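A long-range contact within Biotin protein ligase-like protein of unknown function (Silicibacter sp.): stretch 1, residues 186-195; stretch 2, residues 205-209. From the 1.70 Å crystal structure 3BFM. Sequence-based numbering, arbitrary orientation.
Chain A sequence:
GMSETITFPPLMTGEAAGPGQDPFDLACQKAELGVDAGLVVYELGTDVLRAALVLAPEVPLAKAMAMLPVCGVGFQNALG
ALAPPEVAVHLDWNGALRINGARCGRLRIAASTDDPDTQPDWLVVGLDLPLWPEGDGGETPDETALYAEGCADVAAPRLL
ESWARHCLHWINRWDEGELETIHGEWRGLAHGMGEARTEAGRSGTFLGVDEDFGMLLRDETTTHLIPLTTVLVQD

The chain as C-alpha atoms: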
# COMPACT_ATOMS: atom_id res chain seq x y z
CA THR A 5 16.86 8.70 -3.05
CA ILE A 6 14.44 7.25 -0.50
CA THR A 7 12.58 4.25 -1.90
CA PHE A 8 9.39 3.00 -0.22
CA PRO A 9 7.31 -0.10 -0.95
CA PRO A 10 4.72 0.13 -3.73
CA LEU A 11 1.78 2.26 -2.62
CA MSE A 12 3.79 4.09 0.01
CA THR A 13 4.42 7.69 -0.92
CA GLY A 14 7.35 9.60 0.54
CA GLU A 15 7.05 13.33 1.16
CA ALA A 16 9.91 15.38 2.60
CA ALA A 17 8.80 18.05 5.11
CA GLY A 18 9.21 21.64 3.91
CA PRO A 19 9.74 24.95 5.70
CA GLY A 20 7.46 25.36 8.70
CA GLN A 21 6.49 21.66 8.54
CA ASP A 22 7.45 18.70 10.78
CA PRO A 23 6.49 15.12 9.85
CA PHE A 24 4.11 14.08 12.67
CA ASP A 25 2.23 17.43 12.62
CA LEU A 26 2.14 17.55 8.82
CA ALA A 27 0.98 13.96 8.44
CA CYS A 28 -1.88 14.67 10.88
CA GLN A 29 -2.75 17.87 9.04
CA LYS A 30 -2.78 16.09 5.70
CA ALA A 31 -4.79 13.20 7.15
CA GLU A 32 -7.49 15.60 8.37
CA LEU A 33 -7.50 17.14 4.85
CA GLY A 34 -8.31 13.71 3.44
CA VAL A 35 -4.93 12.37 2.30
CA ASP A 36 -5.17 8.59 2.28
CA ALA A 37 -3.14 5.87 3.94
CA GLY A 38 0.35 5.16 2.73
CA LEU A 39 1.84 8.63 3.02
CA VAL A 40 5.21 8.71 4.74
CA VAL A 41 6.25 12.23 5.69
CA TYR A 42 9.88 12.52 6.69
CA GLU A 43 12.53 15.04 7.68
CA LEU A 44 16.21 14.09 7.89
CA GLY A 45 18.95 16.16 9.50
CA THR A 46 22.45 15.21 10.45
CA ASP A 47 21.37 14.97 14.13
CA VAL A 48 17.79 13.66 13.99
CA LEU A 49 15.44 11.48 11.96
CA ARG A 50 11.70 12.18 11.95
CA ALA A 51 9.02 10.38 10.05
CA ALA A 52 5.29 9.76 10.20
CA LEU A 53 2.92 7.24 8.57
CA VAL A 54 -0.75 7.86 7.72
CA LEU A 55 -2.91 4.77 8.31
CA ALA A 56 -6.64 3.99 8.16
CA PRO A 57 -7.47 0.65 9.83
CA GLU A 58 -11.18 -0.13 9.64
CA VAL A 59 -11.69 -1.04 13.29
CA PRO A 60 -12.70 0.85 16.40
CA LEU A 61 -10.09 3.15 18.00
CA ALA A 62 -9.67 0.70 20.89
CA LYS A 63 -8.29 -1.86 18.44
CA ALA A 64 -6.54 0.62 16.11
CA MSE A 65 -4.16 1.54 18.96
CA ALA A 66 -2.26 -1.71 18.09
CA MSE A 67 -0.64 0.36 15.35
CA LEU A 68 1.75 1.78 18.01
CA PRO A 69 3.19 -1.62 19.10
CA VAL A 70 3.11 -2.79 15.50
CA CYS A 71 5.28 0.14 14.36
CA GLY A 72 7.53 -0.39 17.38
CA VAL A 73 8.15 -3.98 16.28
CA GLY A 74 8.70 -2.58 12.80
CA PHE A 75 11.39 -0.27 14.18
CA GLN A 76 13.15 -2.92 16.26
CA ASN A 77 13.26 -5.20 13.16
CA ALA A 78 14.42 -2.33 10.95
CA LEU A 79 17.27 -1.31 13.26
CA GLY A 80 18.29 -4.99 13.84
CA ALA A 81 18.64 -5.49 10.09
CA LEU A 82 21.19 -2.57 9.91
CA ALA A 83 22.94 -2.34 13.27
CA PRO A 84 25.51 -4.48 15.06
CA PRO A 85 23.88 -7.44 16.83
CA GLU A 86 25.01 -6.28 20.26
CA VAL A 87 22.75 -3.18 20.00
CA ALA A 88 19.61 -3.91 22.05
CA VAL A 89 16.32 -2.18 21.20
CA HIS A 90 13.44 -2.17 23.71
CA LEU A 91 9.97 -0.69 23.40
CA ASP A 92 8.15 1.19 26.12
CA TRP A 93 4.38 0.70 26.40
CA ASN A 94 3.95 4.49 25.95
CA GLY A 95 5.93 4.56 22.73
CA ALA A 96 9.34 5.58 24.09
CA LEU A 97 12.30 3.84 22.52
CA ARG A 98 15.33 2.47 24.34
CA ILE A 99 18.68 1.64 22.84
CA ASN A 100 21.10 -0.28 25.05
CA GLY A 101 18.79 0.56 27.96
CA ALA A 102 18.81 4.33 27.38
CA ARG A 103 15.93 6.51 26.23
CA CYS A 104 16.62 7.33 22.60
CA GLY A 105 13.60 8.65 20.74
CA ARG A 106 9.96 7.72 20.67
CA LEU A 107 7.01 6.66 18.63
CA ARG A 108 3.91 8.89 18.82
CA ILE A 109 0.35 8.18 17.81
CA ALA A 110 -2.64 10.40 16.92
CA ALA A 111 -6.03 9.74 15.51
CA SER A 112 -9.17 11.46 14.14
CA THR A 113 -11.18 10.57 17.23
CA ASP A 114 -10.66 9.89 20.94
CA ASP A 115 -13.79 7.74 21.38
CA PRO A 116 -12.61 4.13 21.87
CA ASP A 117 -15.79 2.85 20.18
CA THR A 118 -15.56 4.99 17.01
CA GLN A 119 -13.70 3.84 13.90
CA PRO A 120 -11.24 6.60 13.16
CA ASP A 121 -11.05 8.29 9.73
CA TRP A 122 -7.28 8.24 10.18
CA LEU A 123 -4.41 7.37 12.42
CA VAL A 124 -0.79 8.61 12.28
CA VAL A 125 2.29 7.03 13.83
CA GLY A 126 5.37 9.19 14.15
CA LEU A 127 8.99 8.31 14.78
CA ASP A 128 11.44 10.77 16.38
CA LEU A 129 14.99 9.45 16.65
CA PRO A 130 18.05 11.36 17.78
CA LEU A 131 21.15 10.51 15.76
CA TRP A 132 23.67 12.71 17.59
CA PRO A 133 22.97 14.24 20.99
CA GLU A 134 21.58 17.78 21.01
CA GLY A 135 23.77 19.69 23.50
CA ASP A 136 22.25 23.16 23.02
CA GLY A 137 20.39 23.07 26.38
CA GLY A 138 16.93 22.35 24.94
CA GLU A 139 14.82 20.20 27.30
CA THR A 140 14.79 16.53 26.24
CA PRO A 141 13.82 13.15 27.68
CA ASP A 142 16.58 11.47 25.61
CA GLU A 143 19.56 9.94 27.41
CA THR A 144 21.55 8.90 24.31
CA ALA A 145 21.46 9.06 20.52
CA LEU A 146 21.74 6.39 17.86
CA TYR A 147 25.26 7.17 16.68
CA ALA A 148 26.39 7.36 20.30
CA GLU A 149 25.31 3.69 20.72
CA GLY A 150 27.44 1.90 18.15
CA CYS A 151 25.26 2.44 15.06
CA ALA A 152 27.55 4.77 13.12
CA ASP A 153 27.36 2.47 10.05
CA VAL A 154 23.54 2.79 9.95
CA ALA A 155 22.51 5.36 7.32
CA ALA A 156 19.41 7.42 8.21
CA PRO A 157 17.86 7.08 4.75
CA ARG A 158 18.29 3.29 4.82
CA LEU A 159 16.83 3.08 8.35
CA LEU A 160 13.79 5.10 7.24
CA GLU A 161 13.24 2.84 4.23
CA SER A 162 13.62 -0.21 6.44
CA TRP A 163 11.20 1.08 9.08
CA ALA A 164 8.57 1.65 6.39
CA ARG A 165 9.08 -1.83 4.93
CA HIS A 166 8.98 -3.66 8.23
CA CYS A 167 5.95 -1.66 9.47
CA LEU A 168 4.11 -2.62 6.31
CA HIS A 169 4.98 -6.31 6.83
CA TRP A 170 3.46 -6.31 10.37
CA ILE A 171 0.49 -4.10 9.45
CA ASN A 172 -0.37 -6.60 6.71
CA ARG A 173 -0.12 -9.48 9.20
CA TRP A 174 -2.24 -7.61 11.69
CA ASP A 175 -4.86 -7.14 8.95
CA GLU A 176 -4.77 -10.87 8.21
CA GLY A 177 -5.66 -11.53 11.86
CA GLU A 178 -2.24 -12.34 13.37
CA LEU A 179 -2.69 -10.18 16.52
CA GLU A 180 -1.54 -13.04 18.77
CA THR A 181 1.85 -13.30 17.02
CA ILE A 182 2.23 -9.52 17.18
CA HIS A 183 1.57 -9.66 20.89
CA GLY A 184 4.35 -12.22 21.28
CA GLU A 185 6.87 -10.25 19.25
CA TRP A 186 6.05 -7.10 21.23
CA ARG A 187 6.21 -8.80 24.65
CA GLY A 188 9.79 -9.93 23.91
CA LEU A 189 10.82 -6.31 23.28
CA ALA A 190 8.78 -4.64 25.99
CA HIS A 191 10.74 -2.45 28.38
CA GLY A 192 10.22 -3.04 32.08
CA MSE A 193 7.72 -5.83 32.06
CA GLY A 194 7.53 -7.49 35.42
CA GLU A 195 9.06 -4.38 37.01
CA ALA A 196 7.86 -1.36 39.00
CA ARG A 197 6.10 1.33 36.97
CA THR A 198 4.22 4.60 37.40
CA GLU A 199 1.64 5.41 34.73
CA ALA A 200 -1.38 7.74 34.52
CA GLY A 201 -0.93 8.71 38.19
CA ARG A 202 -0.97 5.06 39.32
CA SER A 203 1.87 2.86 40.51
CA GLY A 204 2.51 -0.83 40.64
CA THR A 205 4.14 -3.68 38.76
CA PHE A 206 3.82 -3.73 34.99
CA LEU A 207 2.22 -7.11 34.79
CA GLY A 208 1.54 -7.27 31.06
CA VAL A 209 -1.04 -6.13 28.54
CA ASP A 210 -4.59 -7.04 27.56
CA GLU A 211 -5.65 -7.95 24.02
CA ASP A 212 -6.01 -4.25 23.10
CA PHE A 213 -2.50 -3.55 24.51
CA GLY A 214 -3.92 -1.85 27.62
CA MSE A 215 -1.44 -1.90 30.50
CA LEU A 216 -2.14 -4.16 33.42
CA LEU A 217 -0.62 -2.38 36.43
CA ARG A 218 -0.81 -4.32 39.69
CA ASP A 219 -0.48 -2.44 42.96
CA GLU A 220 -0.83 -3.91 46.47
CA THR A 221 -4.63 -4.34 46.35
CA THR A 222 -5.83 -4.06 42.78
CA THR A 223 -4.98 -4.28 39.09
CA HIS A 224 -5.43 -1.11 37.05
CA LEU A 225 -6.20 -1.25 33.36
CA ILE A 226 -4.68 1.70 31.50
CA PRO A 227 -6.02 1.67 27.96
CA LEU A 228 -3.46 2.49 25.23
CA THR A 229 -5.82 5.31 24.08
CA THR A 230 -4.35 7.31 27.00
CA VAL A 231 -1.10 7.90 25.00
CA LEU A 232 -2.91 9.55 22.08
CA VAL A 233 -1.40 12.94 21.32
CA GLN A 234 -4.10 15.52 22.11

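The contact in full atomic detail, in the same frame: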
# COMPACT_ATOMS: atom_id res chain seq x y z
N TRP A 186 5.99 -8.33 20.44
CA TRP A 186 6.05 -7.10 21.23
C TRP A 186 6.45 -7.39 22.69
O TRP A 186 7.32 -6.71 23.26
CB TRP A 186 4.73 -6.31 21.17
CG TRP A 186 4.88 -4.99 21.80
CD1 TRP A 186 5.34 -3.84 21.21
CD2 TRP A 186 4.65 -4.68 23.17
NE1 TRP A 186 5.42 -2.83 22.15
CE2 TRP A 186 4.97 -3.32 23.35
CE3 TRP A 186 4.15 -5.40 24.26
CZ2 TRP A 186 4.85 -2.68 24.55
CZ3 TRP A 186 4.03 -4.74 25.49
CH2 TRP A 186 4.36 -3.40 25.62
N ARG A 187 5.87 -8.43 23.27
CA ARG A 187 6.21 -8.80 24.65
C ARG A 187 7.71 -9.05 24.83
O ARG A 187 8.27 -8.65 25.84
CB ARG A 187 5.38 -10.01 25.12
CG ARG A 187 5.88 -10.64 26.41
CD ARG A 187 5.00 -11.80 26.84
NE ARG A 187 5.21 -12.07 28.27
CZ ARG A 187 4.52 -11.51 29.27
NH1 ARG A 187 3.54 -10.64 29.04
NH2 ARG A 187 4.81 -11.84 30.52
N GLY A 188 8.35 -9.68 23.85
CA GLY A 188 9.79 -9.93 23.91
C GLY A 188 10.66 -8.69 23.91
O GLY A 188 11.79 -8.72 24.38
N LEU A 189 10.12 -7.59 23.37
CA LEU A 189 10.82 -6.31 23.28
C LEU A 189 10.40 -5.31 24.33
O LEU A 189 11.02 -4.24 24.46
CB LEU A 189 10.56 -5.71 21.91
CG LEU A 189 11.01 -6.59 20.75
CD1 LEU A 189 10.57 -5.96 19.43
CD2 LEU A 189 12.53 -6.80 20.78
N ALA A 190 9.37 -5.63 25.10
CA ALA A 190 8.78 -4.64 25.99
C ALA A 190 9.79 -4.25 27.07
O ALA A 190 10.43 -5.11 27.66
CB ALA A 190 7.50 -5.15 26.63
N HIS A 191 9.91 -2.95 27.32
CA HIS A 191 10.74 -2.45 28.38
C HIS A 191 10.02 -2.52 29.71
O HIS A 191 8.95 -1.96 29.85
CB HIS A 191 11.05 -1.00 28.14
CG HIS A 191 11.80 -0.36 29.24
ND1 HIS A 191 13.12 -0.65 29.50
CD2 HIS A 191 11.43 0.57 30.15
CE1 HIS A 191 13.53 0.07 30.53
NE2 HIS A 191 12.53 0.82 30.94
N GLY A 192 10.65 -3.16 30.69
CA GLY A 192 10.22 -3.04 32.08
C GLY A 192 9.08 -3.95 32.48
O GLY A 192 8.41 -3.72 33.50
N MSE A 193 8.81 -4.97 31.69
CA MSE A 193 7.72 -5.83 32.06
C MSE A 193 8.13 -6.69 33.23
O MSE A 193 9.25 -7.18 33.31
CB MSE A 193 7.19 -6.66 30.93
CG MSE A 193 5.69 -6.81 31.11
SE MSE A 193 5.08 -7.93 29.87
CE MSE A 193 4.56 -6.70 28.61
N GLY A 194 7.23 -6.81 34.19
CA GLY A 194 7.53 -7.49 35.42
C GLY A 194 8.15 -6.59 36.44
O GLY A 194 8.41 -7.05 37.56
N GLU A 195 8.40 -5.32 36.11
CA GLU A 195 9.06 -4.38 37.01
C GLU A 195 8.14 -3.25 37.49
O GLU A 195 7.04 -3.05 36.98
CB GLU A 195 10.29 -3.79 36.32
CG GLU A 195 11.24 -4.83 35.65
CD GLU A 195 11.98 -5.74 36.64
OE1 GLU A 195 11.90 -5.53 37.88
OE2 GLU A 195 12.65 -6.69 36.18
N THR A 205 3.33 -2.82 39.63
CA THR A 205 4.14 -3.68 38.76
C THR A 205 3.51 -3.79 37.37
O THR A 205 2.31 -4.05 37.23
CB THR A 205 4.28 -5.08 39.37
OG1 THR A 205 4.97 -4.96 40.62
CG2 THR A 205 5.06 -6.02 38.45
N PHE A 206 4.31 -3.60 36.34
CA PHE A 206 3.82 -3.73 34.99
C PHE A 206 3.72 -5.20 34.71
O PHE A 206 4.70 -5.87 34.35
CB PHE A 206 4.75 -2.97 34.03
CG PHE A 206 4.42 -3.13 32.58
CD1 PHE A 206 3.14 -3.48 32.13
CD2 PHE A 206 5.41 -2.85 31.64
CE1 PHE A 206 2.89 -3.60 30.80
CE2 PHE A 206 5.16 -3.00 30.28
CZ PHE A 206 3.91 -3.36 29.86
N LEU A 207 2.50 -5.70 34.85
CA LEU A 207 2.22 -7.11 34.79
C LEU A 207 2.23 -7.64 33.37
O LEU A 207 2.82 -8.68 33.08
CB LEU A 207 0.84 -7.34 35.37
CG LEU A 207 0.51 -8.72 35.90
CD1 LEU A 207 1.43 -9.01 37.09
CD2 LEU A 207 -0.98 -8.69 36.28
N GLY A 208 1.52 -6.96 32.48
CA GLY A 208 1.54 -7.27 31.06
C GLY A 208 0.51 -6.40 30.38
O GLY A 208 0.16 -5.32 30.91
N VAL A 209 -0.02 -6.88 29.25
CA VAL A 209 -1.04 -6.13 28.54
C VAL A 209 -2.25 -7.00 28.20
O VAL A 209 -2.12 -8.21 28.09
CB VAL A 209 -0.48 -5.49 27.25
CG1 VAL A 209 0.70 -4.55 27.58
CG2 VAL A 209 -0.03 -6.56 26.27

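The backbone link between the two stretches centres on F206, which bonds to the loop of stretch 1 through both its amide and its carbonyl. G194 N donates to F206 O at 2.7 Å with an N-H...acceptor angle of 162°, and F206 N donates to E195 O at 2.9 Å and 173°; both are short and nearly linear. The CA atoms of G194 and F206 lie 5.3 Å apart, as do those of E195 and T205. A CA-H...O contact, T205 CA to E195 O at 3.5 Å with 140° at the hydrogen, gives the same carbonyl a second, weaker approach.

The loop is shaped for this by a type II turn from G192 to E195, closed by the hydrogen bond from E195 N to G192 O (3.1 Å). G194 has phi/psi of 87/-2, where a CB would be jammed against the carbonyl oxygen of M193, so glycine suits the position on local grounds. G192, at phi 83, also favours glycine, and a CB there would be crowded by H191 CD2.

F206 is buried and has the largest area covered by the opposite stretch, 103 Å². Its CA-to-CB bond points sideways, and chi1 of 175° (t) with chi2 of 23° places the ring with one face against the M193 side chain and its edge, at CZ, directed at the W186 indole. M193, a selenomethionine, covers one ring face: its CG lies 3.9 Å from the F206 ring centroid, only 8° off the normal, a CH-pi arrangement. SE sits farther out, 5.0 Å from that centroid in an oblique approach, while M193 CE reaches F206 CZ at 3.6 Å. The chain achieves this with chi1 at -145°, between wells, chi2 extended at -174° (t), and chi3 at -95°, also off a well. This path also takes M193 SE to 3.8 Å from G208 CA, where glycine presents no side chain; an ideal CB at G208 would lie 4.0 Å from that selenium and 3.4 Å from R187 NH1.

At the helical end of stretch 1, the CA-to-CB bond of W186 points toward stretch 2. With chi1 of -172° (t) and chi2 of 86°, its indole brings CH2 to 4.3 Å from F206 CZ, an edge-to-edge apolar contact near the planes of both rings. W186 CZ3 meets V209 CG1 at 3.9 Å; the CA-to-CB bond of V209 likewise points toward stretch 1, with chi1 at -59° (m). The CA-to-CB bond of R187 points sideways, but three successive t torsions extend the side chain until NH1 lies 4.4 Å from G208 CA, at the guanidinium edge.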